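Local atomic coordinates of zinc chaperone AztD (Citrobacter koseri, PDB entry 6CMK), a protein that acts as a periplasmic zinc chaperone, handing one zinc cation directly to the solute-binding protein AztC of the AztABCD transport system. Residues Glu129-Ile134 with Ile146-Val152; Gly87-Ala93 with Lys113-Leu119; Leu248-Leu254 with Ser290-Ile294. One frame throughout, in Å; residues are numbered along the deposited sequence.

From the N terminus the chain builds the blades of a beta propeller one after another, and the three contacts close in series, without nesting or crossing. Contact 2 comes first: strand 88-100 runs out, and strand 113-120 returns to pair with it within one blade. The chain then enters strand 124-130 of the next blade, where contact 1 closes the hairpin of strands 133-138 and 143-148. These two contacts touch, because Leu147 and Val152 of contact 1 pack on Leu115, Leu117 and Leu119 of contact 2. Contact 3 closes later, tying strand 291-295 to the end of the preceding blade. Its centre lies about 39 Å from that of contact 2, on the opposite side of the chain's centre.

Contact 1: Glu129-Ile134 with Ile146-Val152; sequences ERQGKI and ILGESAV
Start at Glu129, extended at the end of strand 124-130. Its side chain (chi1 t, chi2 m) curls back so that OE2 accepts a 2.8 Å hydrogen bond from Gly132 N, while OE1 takes the amide of Glu74. Arg130 to Lys133 form a type I' beta turn, with Gln131 (57/28) and Gly132 (89/-13) at positive phi; Arg130 N to Lys133 O and Lys133 N to Arg130 O, both 2.8 Å, close this tight hairpin. Gln131 NE2 reaches Gln295 and Asp278 of the second subunit.

From Gly132 on, the chain runs antiparallel to 146-149. Gly132 O accepts Glu149 N at 2.8 Å. Lys133 faces Gly148 as a non-hydrogen-bonded pair (CA-CA 4.8 Å); its NZ bonds Gln131 OE1 at 2.9 Å and makes a salt bridge to Asp176. Ile134 and Leu147 form the hydrogen-bonded pair (CA-CA 5.2 Å), with Ile134 N to Leu147 O 2.9 Å and Leu147 N to Ile134 O 3.0 Å. Ile134 (m, t) puts CG2 3.8 Å from Leu147 CD2 and CD1 4.3 Å from Val152 CG2.

Gly148 is the N-cap of helix 149-153, its O receiving Val152 N at 3.1 Å, so the third strand of this four-stranded propeller blade runs straight into helix. Glu149 (t, t) extends back toward Glu129. Their carboxylates come within 4.4 Å (Glu129 OE2 to Glu149 OE1), and water 1 donates to both, at 2.6 and 2.8 Å respectively. With Glu149 OE2 also bonded to Ser73 and Thr78, the like charges are met by hydrogen-bond donors rather than by each other.

Contact 2: Gly87-Ala93 with Lys113-Leu119; sequences GVVSTIA and KLLPLEL
Two strands of one propeller blade pair antiparallel here, but the second turns a corner at Pro116, and the fit is built around that break. Strand 88-93 passes 4.5 Å from the axis of 113-115 at 135° and 4.7 Å from that of 117-119 at 157°. At one end Val89 pairs with Leu119 (Val89 N to Leu119 O 2.7 Å, Leu119 N to Val89 O 3.0 Å). At the other, Ala93 pairs with Lys113 (Ala93 N to Lys113 O 2.8 Å, Lys113 N to Ala93 O 3.1 Å), and Ile92 faces Leu114 (CA-CA 4.5 Å). Between them 113-119 carries two extra residues.

Thr91 fills the hollow under this corner. With chi1 p, its OG1 sits 3.2 Å from Leu115 CB and 3.5 Å from Leu117 CB and donates to Leu117 O at 2.9 Å, while its O accepts Leu115 N at 2.8 Å. Small Ala93 lets larger neighbours close in: its CB lies 3.9 Å from both Lys113 CG and Leu115 CD1. Leu114 CD2 covers Ile92 CG1 at 4.1 Å and Ser90 CB at 4.2 Å, and Val89 CB meets Leu119 CB at 4.0 Å. Leu117 and Leu119 fit against strand 143-148 of the next blade.

Water occupies what side chains do not. Water 3 accepts Thr91 N at 3.0 Å and lies 2.8 Å from each of Leu115 O and Leu117 O; water 2 joins Ser90 OG, also bonded to Gln83, to Glu118 OE2, both at 2.7 Å. At the corner Thr91 OG1 and water 3 thus replace backbone partners for Leu117 O and Thr91 N.

Contact 3: Leu248-Leu254 with Ser290-Ile294; sequences LPYAKTL and SFRLI. With EDO (1,2-ethanediol), chain K.
This is an interface between neighbouring blades of the beta propeller: the chain leaving strand 244-249, outermost in its blade, wraps against strand 291-295, outermost in the next. No direct hydrogen bond crosses it; Phe291 does most of the work. Tyr250 (-54/135) and Ala251 (-52/142) lie in a polyproline-II-like conformation, then Ala251 to Leu254 make a type I beta turn, Leu254 N to Ala251 O 3.1 Å.

Phe291 (chi1 m) pushes its ring into the concave side of this loop. Over one ring face lie Ala251 N, 3.6 Å from Phe291 CD2, and Tyr250 CA, whose CH-pi contact is 4.3 Å from the centroid. Pro249 O comes closest, 3.3 Å from Phe291 CE2. Leu248 CG is 3.8 Å from Phe291 CE2, Ala251 CB 3.6 Å from Phe291 CD2, Tyr250 CD1 3.9 Å from Phe291 CE1 and Leu254 CD1 4.0 Å from Phe291 CD1. Leu254 CD2 rests on Leu293 CB at 3.8 Å. Tyr250 OH is held by Cys229 O and Thr259 N.

An ethanediol, probably from the crystallisation liquor, donates from O1 to Ala251 O at 2.6 Å. Water 4 donates to Phe291 O at 3.1 Å. Thr253 OG1 bonds the same water 4 at 2.8 Å.

Contact 1: Glu129-Ile134 with Ile146-Val152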
loop_
_atom_site.group_PDB
_atom_site.type_symbol
_atom_site.label_atom_id
_atom_site.label_comp_id
_atom_site.label_asym_id
_atom_site.label_seq_id
_atom_site.Cartn_x
_atom_site.Cartn_y
_atom_site.Cartn_z
ATOM N N GLU B 129 -15.604 -3.953 -3.329
ATOM C CA GLU B 129 -14.386 -4.103 -4.110
ATOM C C GLU B 129 -13.216 -4.318 -3.164
ATOM O O GLU B 129 -13.153 -3.715 -2.086
ATOM C CB GLU B 129 -14.142 -2.886 -5.001
ATOM C CG GLU B 129 -12.909 -2.982 -5.888
ATOM C CD GLU B 129 -11.638 -2.531 -5.193
ATOM O OE1 GLU B 129 -11.733 -1.780 -4.195
ATOM O OE2 GLU B 129 -10.544 -2.901 -5.672
ATOM N N ARG B 130 -12.310 -5.213 -3.547
ATOM C CA ARG B 130 -11.072 -5.375 -2.796
ATOM C C ARG B 130 -10.008 -5.942 -3.718
ATOM O O ARG B 130 -10.266 -6.879 -4.474
ATOM C CB ARG B 130 -11.262 -6.277 -1.565
ATOM C CG ARG B 130 -12.025 -7.575 -1.817
ATOM C CD ARG B 130 -12.270 -8.334 -0.508
ATOM N NE ARG B 130 -11.016 -8.658 0.171
ATOM C CZ ARG B 130 -10.200 -9.654 -0.171
ATOM N NH1 ARG B 130 -10.502 -10.437 -1.181
ATOM N NH2 ARG B 130 -9.077 -9.857 0.495
ATOM N N GLN B 131 -8.815 -5.344 -3.670
ATOM C CA GLN B 131 -7.667 -5.817 -4.453
ATOM C C GLN B 131 -7.966 -5.854 -5.953
ATOM O O GLN B 131 -7.360 -6.628 -6.703
ATOM C CB GLN B 131 -7.208 -7.185 -3.959
ATOM C CG GLN B 131 -6.925 -7.195 -2.472
ATOM C CD GLN B 131 -6.528 -8.556 -1.960
ATOM O OE1 GLN B 131 -7.019 -9.590 -2.427
ATOM N NE2 GLN B 131 -5.640 -8.565 -0.984
ATOM N N GLY B 132 -8.866 -4.987 -6.404
ATOM C CA GLY B 132 -9.257 -4.935 -7.791
ATOM C C GLY B 132 -10.408 -5.848 -8.139
ATOM O O GLY B 132 -10.960 -5.731 -9.241
ATOM N N LYS B 133 -10.770 -6.767 -7.249
ATOM C CA LYS B 133 -11.916 -7.642 -7.481
ATOM C C LYS B 133 -13.183 -6.912 -7.071
ATOM O O LYS B 133 -13.226 -6.285 -6.010
ATOM C CB LYS B 133 -11.784 -8.930 -6.673
ATOM C CG LYS B 133 -10.515 -9.739 -6.951
ATOM C CD LYS B 133 -10.472 -10.980 -6.076
ATOM C CE LYS B 133 -9.875 -10.678 -4.696
ATOM N NZ LYS B 133 -8.382 -10.609 -4.765
ATOM N N ILE B 134 -14.229 -7.017 -7.899
ATOM C CA ILE B 134 -15.471 -6.263 -7.702
ATOM C C ILE B 134 -16.629 -7.244 -7.627
ATOM O O ILE B 134 -16.733 -8.146 -8.459
ATOM C CB ILE B 134 -15.720 -5.255 -8.850
ATOM C CG1 ILE B 134 -14.647 -4.164 -8.887
ATOM C CG2 ILE B 134 -17.122 -4.632 -8.761
ATOM C CD1 ILE B 134 -14.477 -3.567 -10.266
ATOM N N ILE B 146 -19.614 -10.317 -10.816
ATOM C CA ILE B 146 -18.223 -10.225 -10.387
ATOM C C ILE B 146 -17.374 -9.815 -11.583
ATOM O O ILE B 146 -17.547 -10.333 -12.691
ATOM C CB ILE B 146 -17.734 -11.553 -9.768
ATOM C CG1 ILE B 146 -18.299 -11.729 -8.352
ATOM C CG2 ILE B 146 -16.216 -11.590 -9.649
ATOM C CD1 ILE B 146 -19.752 -12.128 -8.297
ATOM N N LEU B 147 -16.450 -8.889 -11.355
ATOM C CA LEU B 147 -15.604 -8.373 -12.418
ATOM C C LEU B 147 -14.326 -7.844 -11.786
ATOM O O LEU B 147 -14.079 -8.034 -10.592
ATOM C CB LEU B 147 -16.329 -7.304 -13.229
ATOM C CG LEU B 147 -16.904 -6.122 -12.456
ATOM C CD1 LEU B 147 -16.912 -4.935 -13.376
ATOM C CD2 LEU B 147 -18.317 -6.412 -11.946
ATOM N N GLY B 148 -13.493 -7.210 -12.607
ATOM C CA GLY B 148 -12.204 -6.729 -12.155
ATOM C C GLY B 148 -11.929 -5.317 -12.628
ATOM O O GLY B 148 -12.300 -4.932 -13.729
ATOM N N GLU B 149 -11.235 -4.560 -11.771
ATOM C CA GLU B 149 -10.959 -3.147 -12.023
ATOM C C GLU B 149 -10.002 -2.936 -13.190
ATOM O O GLU B 149 -10.141 -1.964 -13.940
ATOM C CB GLU B 149 -10.368 -2.487 -10.770
ATOM C CG GLU B 149 -10.100 -0.990 -10.964
ATOM C CD GLU B 149 -9.537 -0.295 -9.731
ATOM O OE1 GLU B 149 -8.632 -0.864 -9.089
ATOM O OE2 GLU B 149 -9.988 0.836 -9.418
ATOM N N SER B 150 -8.996 -3.800 -13.335
ATOM C CA SER B 150 -8.039 -3.617 -14.421
ATOM C C SER B 150 -8.740 -3.694 -15.769
ATOM O O SER B 150 -8.516 -2.854 -16.650
ATOM C CB SER B 150 -6.923 -4.655 -14.315
ATOM O OG SER B 150 -6.062 -4.590 -15.442
ATOM N N ALA B 151 -9.628 -4.676 -15.930
ATOM C CA ALA B 151 -10.418 -4.771 -17.154
ATOM C C ALA B 151 -11.304 -3.545 -17.340
ATOM O O ALA B 151 -11.372 -2.973 -18.434
ATOM C CB ALA B 151 -11.261 -6.044 -17.120
ATOM N N VAL B 152 -11.979 -3.115 -16.274
ATOM C CA VAL B 152 -12.872 -1.964 -16.364
ATOM C C VAL B 152 -12.121 -0.740 -16.877
ATOM O O VAL B 152 -12.597 -0.017 -17.759
ATOM C CB VAL B 152 -13.516 -1.692 -14.994
ATOM C CG1 VAL B 152 -14.384 -0.431 -15.034
ATOM C CG2 VAL B 152 -14.299 -2.912 -14.553
HETATM O O HOH W 1 -8.529 -1.356 -6.359
#

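Contact 2: Gly87-Ala93 with Lys113-Leu119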
loop_
_atom_site.group_PDB
_atom_site.type_symbol
_atom_site.label_atom_id
_atom_site.label_comp_id
_atom_site.label_asym_id
_atom_site.label_seq_id
_atom_site.Cartn_x
_atom_site.Cartn_y
_atom_site.Cartn_z
ATOM N N GLY B 87 -31.763 0.817 -12.125
ATOM C CA GLY B 87 -31.346 -0.493 -12.595
ATOM C C GLY B 87 -29.965 -0.540 -13.209
ATOM O O GLY B 87 -29.710 -1.381 -14.079
ATOM N N VAL B 88 -29.053 0.327 -12.778
ATOM C CA VAL B 88 -27.758 0.432 -13.438
ATOM C C VAL B 88 -26.712 0.859 -12.426
ATOM O O VAL B 88 -27.010 1.550 -11.450
ATOM C CB VAL B 88 -27.810 1.430 -14.617
ATOM C CG1 VAL B 88 -28.065 2.843 -14.105
ATOM C CG2 VAL B 88 -26.537 1.365 -15.446
ATOM N N VAL B 89 -25.476 0.451 -12.679
ATOM C CA VAL B 89 -24.309 0.966 -11.974
ATOM C C VAL B 89 -23.398 1.566 -13.034
ATOM O O VAL B 89 -23.043 0.889 -14.007
ATOM C CB VAL B 89 -23.583 -0.128 -11.173
ATOM C CG1 VAL B 89 -22.437 0.467 -10.366
ATOM C CG2 VAL B 89 -24.562 -0.869 -10.271
ATOM N N SER B 90 -23.059 2.841 -12.871
ATOM C CA SER B 90 -22.152 3.535 -13.771
ATOM C C SER B 90 -20.767 3.550 -13.157
ATOM O O SER B 90 -20.602 3.395 -11.947
ATOM C CB SER B 90 -22.604 4.974 -14.033
ATOM O OG SER B 90 -23.873 5.013 -14.646
ATOM N N THR B 91 -19.768 3.752 -14.009
ATOM C CA THR B 91 -18.378 3.672 -13.591
ATOM C C THR B 91 -17.627 4.897 -14.080
ATOM O O THR B 91 -17.738 5.283 -15.246
ATOM C CB THR B 91 -17.739 2.396 -14.123
ATOM O OG1 THR B 91 -17.531 2.513 -15.532
ATOM C CG2 THR B 91 -18.664 1.237 -13.857
ATOM N N ILE B 92 -16.849 5.489 -13.181
ATOM C CA ILE B 92 -16.098 6.710 -13.431
ATOM C C ILE B 92 -14.620 6.407 -13.219
ATOM O O ILE B 92 -14.242 5.811 -12.203
ATOM C CB ILE B 92 -16.560 7.841 -12.491
ATOM C CG1 ILE B 92 -17.995 8.262 -12.817
ATOM C CG2 ILE B 92 -15.624 9.051 -12.571
ATOM C CD1 ILE B 92 -18.655 9.095 -11.716
ATOM N N ALA B 93 -13.787 6.824 -14.169
ATOM C CA ALA B 93 -12.348 6.838 -13.940
ATOM C C ALA B 93 -12.005 8.122 -13.201
ATOM O O ALA B 93 -12.254 9.224 -13.700
ATOM C CB ALA B 93 -11.573 6.736 -15.249
ATOM N N LYS B 113 -13.415 10.844 -16.018
ATOM C CA LYS B 113 -14.269 10.543 -17.156
ATOM C C LYS B 113 -15.228 9.404 -16.842
ATOM O O LYS B 113 -14.950 8.527 -16.016
ATOM C CB LYS B 113 -13.436 10.211 -18.401
ATOM C CG LYS B 113 -12.613 8.940 -18.309
ATOM C CD LYS B 113 -11.751 8.762 -19.551
ATOM C CE LYS B 113 -10.648 7.736 -19.336
ATOM N NZ LYS B 113 -9.588 8.216 -18.404
ATOM N N LEU B 114 -16.371 9.440 -17.513
ATOM C CA LEU B 114 -17.321 8.343 -17.447
ATOM C C LEU B 114 -16.804 7.203 -18.307
ATOM O O LEU B 114 -16.495 7.399 -19.487
ATOM C CB LEU B 114 -18.693 8.793 -17.944
ATOM C CG LEU B 114 -19.838 8.962 -16.950
ATOM C CD1 LEU B 114 -21.062 9.447 -17.709
ATOM C CD2 LEU B 114 -20.153 7.671 -16.218
ATOM N N LEU B 115 -16.691 6.032 -17.720
ATOM C CA LEU B 115 -16.243 4.879 -18.474
ATOM C C LEU B 115 -17.421 4.210 -19.159
ATOM O O LEU B 115 -18.582 4.428 -18.789
ATOM C CB LEU B 115 -15.538 3.893 -17.554
ATOM C CG LEU B 115 -14.157 4.344 -17.078
ATOM C CD1 LEU B 115 -13.693 3.474 -15.927
ATOM C CD2 LEU B 115 -13.135 4.336 -18.215
ATOM N N PRO B 116 -17.156 3.407 -20.196
ATOM C CA PRO B 116 -18.261 2.714 -20.877
ATOM C C PRO B 116 -18.872 1.593 -20.056
ATOM O O PRO B 116 -20.004 1.185 -20.354
ATOM C CB PRO B 116 -17.607 2.178 -22.159
ATOM C CG PRO B 116 -16.156 2.066 -21.826
ATOM C CD PRO B 116 -15.865 3.199 -20.878
ATOM N N LEU B 117 -18.168 1.078 -19.049
ATOM C CA LEU B 117 -18.702 -0.019 -18.256
ATOM C C LEU B 117 -19.957 0.415 -17.518
ATOM O O LEU B 117 -19.924 1.349 -16.705
ATOM C CB LEU B 117 -17.672 -0.529 -17.250
ATOM C CG LEU B 117 -18.238 -1.609 -16.313
ATOM C CD1 LEU B 117 -18.434 -2.900 -17.072
ATOM C CD2 LEU B 117 -17.329 -1.867 -15.148
ATOM N N GLU B 118 -21.048 -0.296 -17.781
ATOM C CA GLU B 118 -22.264 -0.225 -16.986
ATOM C C GLU B 118 -22.637 -1.634 -16.560
ATOM O O GLU B 118 -22.497 -2.581 -17.338
ATOM C CB GLU B 118 -23.432 0.377 -17.760
ATOM C CG GLU B 118 -23.300 1.835 -18.122
ATOM C CD GLU B 118 -24.572 2.364 -18.761
ATOM O OE1 GLU B 118 -25.439 1.540 -19.118
ATOM O OE2 GLU B 118 -24.708 3.595 -18.896
ATOM N N LEU B 119 -23.112 -1.765 -15.330
ATOM C CA LEU B 119 -23.689 -3.004 -14.831
ATOM C C LEU B 119 -25.189 -2.805 -14.713
ATOM O O LEU B 119 -25.636 -1.872 -14.041
ATOM C CB LEU B 119 -23.109 -3.379 -13.467
ATOM C CG LEU B 119 -21.589 -3.302 -13.339
ATOM C CD1 LEU B 119 -21.169 -3.617 -11.916
ATOM C CD2 LEU B 119 -20.944 -4.257 -14.332
HETATM O O HOH W 2 -23.144 5.025 -17.296
HETATM O O HOH W 3 -20.539 4.026 -16.866
#

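Contact 3: Leu248-Leu254 with Ser290-Ile294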
loop_
_atom_site.group_PDB
_atom_site.type_symbol
_atom_site.label_atom_id
_atom_site.label_comp_id
_atom_site.label_asym_id
_atom_site.label_seq_id
_atom_site.Cartn_x
_atom_site.Cartn_y
_atom_site.Cartn_z
ATOM N N LEU B 248 -17.626 -14.146 15.240
ATOM C CA LEU B 248 -17.258 -13.454 16.465
ATOM C C LEU B 248 -18.532 -12.948 17.136
ATOM O O LEU B 248 -19.120 -11.960 16.668
ATOM C CB LEU B 248 -16.305 -12.298 16.164
ATOM C CG LEU B 248 -15.924 -11.406 17.349
ATOM C CD1 LEU B 248 -15.209 -12.216 18.419
ATOM C CD2 LEU B 248 -15.065 -10.248 16.859
ATOM N N PRO B 249 -19.013 -13.580 18.197
ATOM C CA PRO B 249 -20.247 -13.096 18.829
ATOM C C PRO B 249 -20.024 -11.776 19.542
ATOM O O PRO B 249 -18.924 -11.479 20.015
ATOM C CB PRO B 249 -20.612 -14.208 19.818
ATOM C CG PRO B 249 -19.357 -14.949 20.062
ATOM C CD PRO B 249 -18.489 -14.792 18.849
ATOM N N TYR B 250 -21.086 -10.970 19.605
ATOM C CA TYR B 250 -21.025 -9.741 20.382
ATOM C C TYR B 250 -20.595 -10.058 21.806
ATOM O O TYR B 250 -21.095 -11.001 22.426
ATOM C CB TYR B 250 -22.383 -9.032 20.400
ATOM C CG TYR B 250 -22.839 -8.586 19.033
ATOM C CD1 TYR B 250 -22.126 -7.633 18.325
ATOM C CD2 TYR B 250 -23.973 -9.119 18.448
ATOM C CE1 TYR B 250 -22.525 -7.224 17.070
ATOM C CE2 TYR B 250 -24.385 -8.713 17.194
ATOM C CZ TYR B 250 -23.659 -7.767 16.504
ATOM O OH TYR B 250 -24.059 -7.360 15.248
ATOM N N ALA B 251 -19.663 -9.256 22.318
ATOM C CA ALA B 251 -19.204 -9.397 23.692
ATOM C C ALA B 251 -20.379 -9.406 24.657
ATOM O O ALA B 251 -21.360 -8.677 24.481
ATOM C CB ALA B 251 -18.245 -8.259 24.043
ATOM N N LYS B 252 -20.266 -10.242 25.691
ATOM C CA LYS B 252 -21.303 -10.358 26.704
ATOM C C LYS B 252 -21.361 -9.132 27.600
ATOM O O LYS B 252 -22.348 -8.950 28.321
ATOM C CB LYS B 252 -21.053 -11.615 27.537
ATOM C CG LYS B 252 -21.034 -12.893 26.711
ATOM C CD LYS B 252 -22.410 -13.232 26.179
ATOM C CE LYS B 252 -23.241 -13.883 27.255
ATOM N NZ LYS B 252 -24.698 -13.794 26.965
ATOM N N THR B 253 -20.324 -8.299 27.567
ATOM C CA THR B 253 -20.292 -7.035 28.283
ATOM C C THR B 253 -21.077 -5.939 27.580
ATOM O O THR B 253 -21.232 -4.854 28.147
ATOM C CB THR B 253 -18.846 -6.581 28.451
ATOM O OG1 THR B 253 -18.205 -6.547 27.169
ATOM C CG2 THR B 253 -18.097 -7.535 29.367
ATOM N N LEU B 254 -21.566 -6.186 26.367
ATOM C CA LEU B 254 -22.348 -5.169 25.685
ATOM C C LEU B 254 -23.804 -5.223 26.129
ATOM O O LEU B 254 -24.313 -6.288 26.489
ATOM C CB LEU B 254 -22.287 -5.362 24.180
ATOM C CG LEU B 254 -20.945 -5.080 23.516
ATOM C CD1 LEU B 254 -20.992 -5.546 22.079
ATOM C CD2 LEU B 254 -20.602 -3.603 23.590
ATOM N N SER B 290 -12.384 -7.740 22.146
ATOM C CA SER B 290 -12.664 -7.269 20.798
ATOM C C SER B 290 -13.554 -6.031 20.752
ATOM O O SER B 290 -13.443 -5.268 19.793
ATOM C CB SER B 290 -13.301 -8.394 19.976
ATOM O OG SER B 290 -12.444 -9.522 19.926
ATOM N N PHE B 291 -14.427 -5.794 21.745
ATOM C CA PHE B 291 -15.520 -4.833 21.580
ATOM C C PHE B 291 -15.475 -3.703 22.603
ATOM O O PHE B 291 -15.263 -3.937 23.796
ATOM C CB PHE B 291 -16.878 -5.496 21.719
ATOM C CG PHE B 291 -17.187 -6.508 20.661
ATOM C CD1 PHE B 291 -17.962 -6.167 19.569
ATOM C CD2 PHE B 291 -16.743 -7.803 20.779
ATOM C CE1 PHE B 291 -18.275 -7.100 18.602
ATOM C CE2 PHE B 291 -17.048 -8.745 19.817
ATOM C CZ PHE B 291 -17.811 -8.397 18.728
ATOM N N ARG B 292 -15.754 -2.484 22.136
ATOM C CA ARG B 292 -15.978 -1.340 23.011
ATOM C C ARG B 292 -17.178 -0.541 22.522
ATOM O O ARG B 292 -17.302 -0.259 21.328
ATOM C CB ARG B 292 -14.757 -0.425 23.069
ATOM C CG ARG B 292 -13.556 -1.050 23.753
ATOM C CD ARG B 292 -13.795 -1.185 25.250
ATOM N NE ARG B 292 -12.630 -1.719 25.952
ATOM C CZ ARG B 292 -12.396 -3.013 26.158
ATOM N NH1 ARG B 292 -13.244 -3.934 25.715
ATOM N NH2 ARG B 292 -11.304 -3.388 26.808
ATOM N N LEU B 293 -18.029 -0.145 23.462
ATOM C CA LEU B 293 -19.241 0.620 23.178
ATOM C C LEU B 293 -18.976 2.109 23.361
ATOM O O LEU B 293 -18.385 2.516 24.365
ATOM C CB LEU B 293 -20.365 0.180 24.116
ATOM C CG LEU B 293 -21.721 0.881 23.986
ATOM C CD1 LEU B 293 -22.494 0.312 22.819
ATOM C CD2 LEU B 293 -22.519 0.760 25.283
ATOM N N ILE B 294 -19.426 2.924 22.406
ATOM C CA ILE B 294 -19.465 4.375 22.583
ATOM C C ILE B 294 -20.913 4.835 22.497
ATOM O O ILE B 294 -21.620 4.526 21.529
ATOM C CB ILE B 294 -18.598 5.129 21.559
ATOM C CG1 ILE B 294 -17.133 4.735 21.725
ATOM C CG2 ILE B 294 -18.782 6.645 21.731
ATOM C CD1 ILE B 294 -16.209 5.357 20.718
HETATM C C1 EDO K . -25.025 -10.098 24.241
HETATM O O1 EDO K . -23.816 -9.422 23.880
HETATM C C2 EDO K . -25.640 -10.734 23.000
HETATM O O2 EDO K . -27.005 -10.322 22.878
HETATM O O HOH W 4 -17.760 -4.282 25.532
#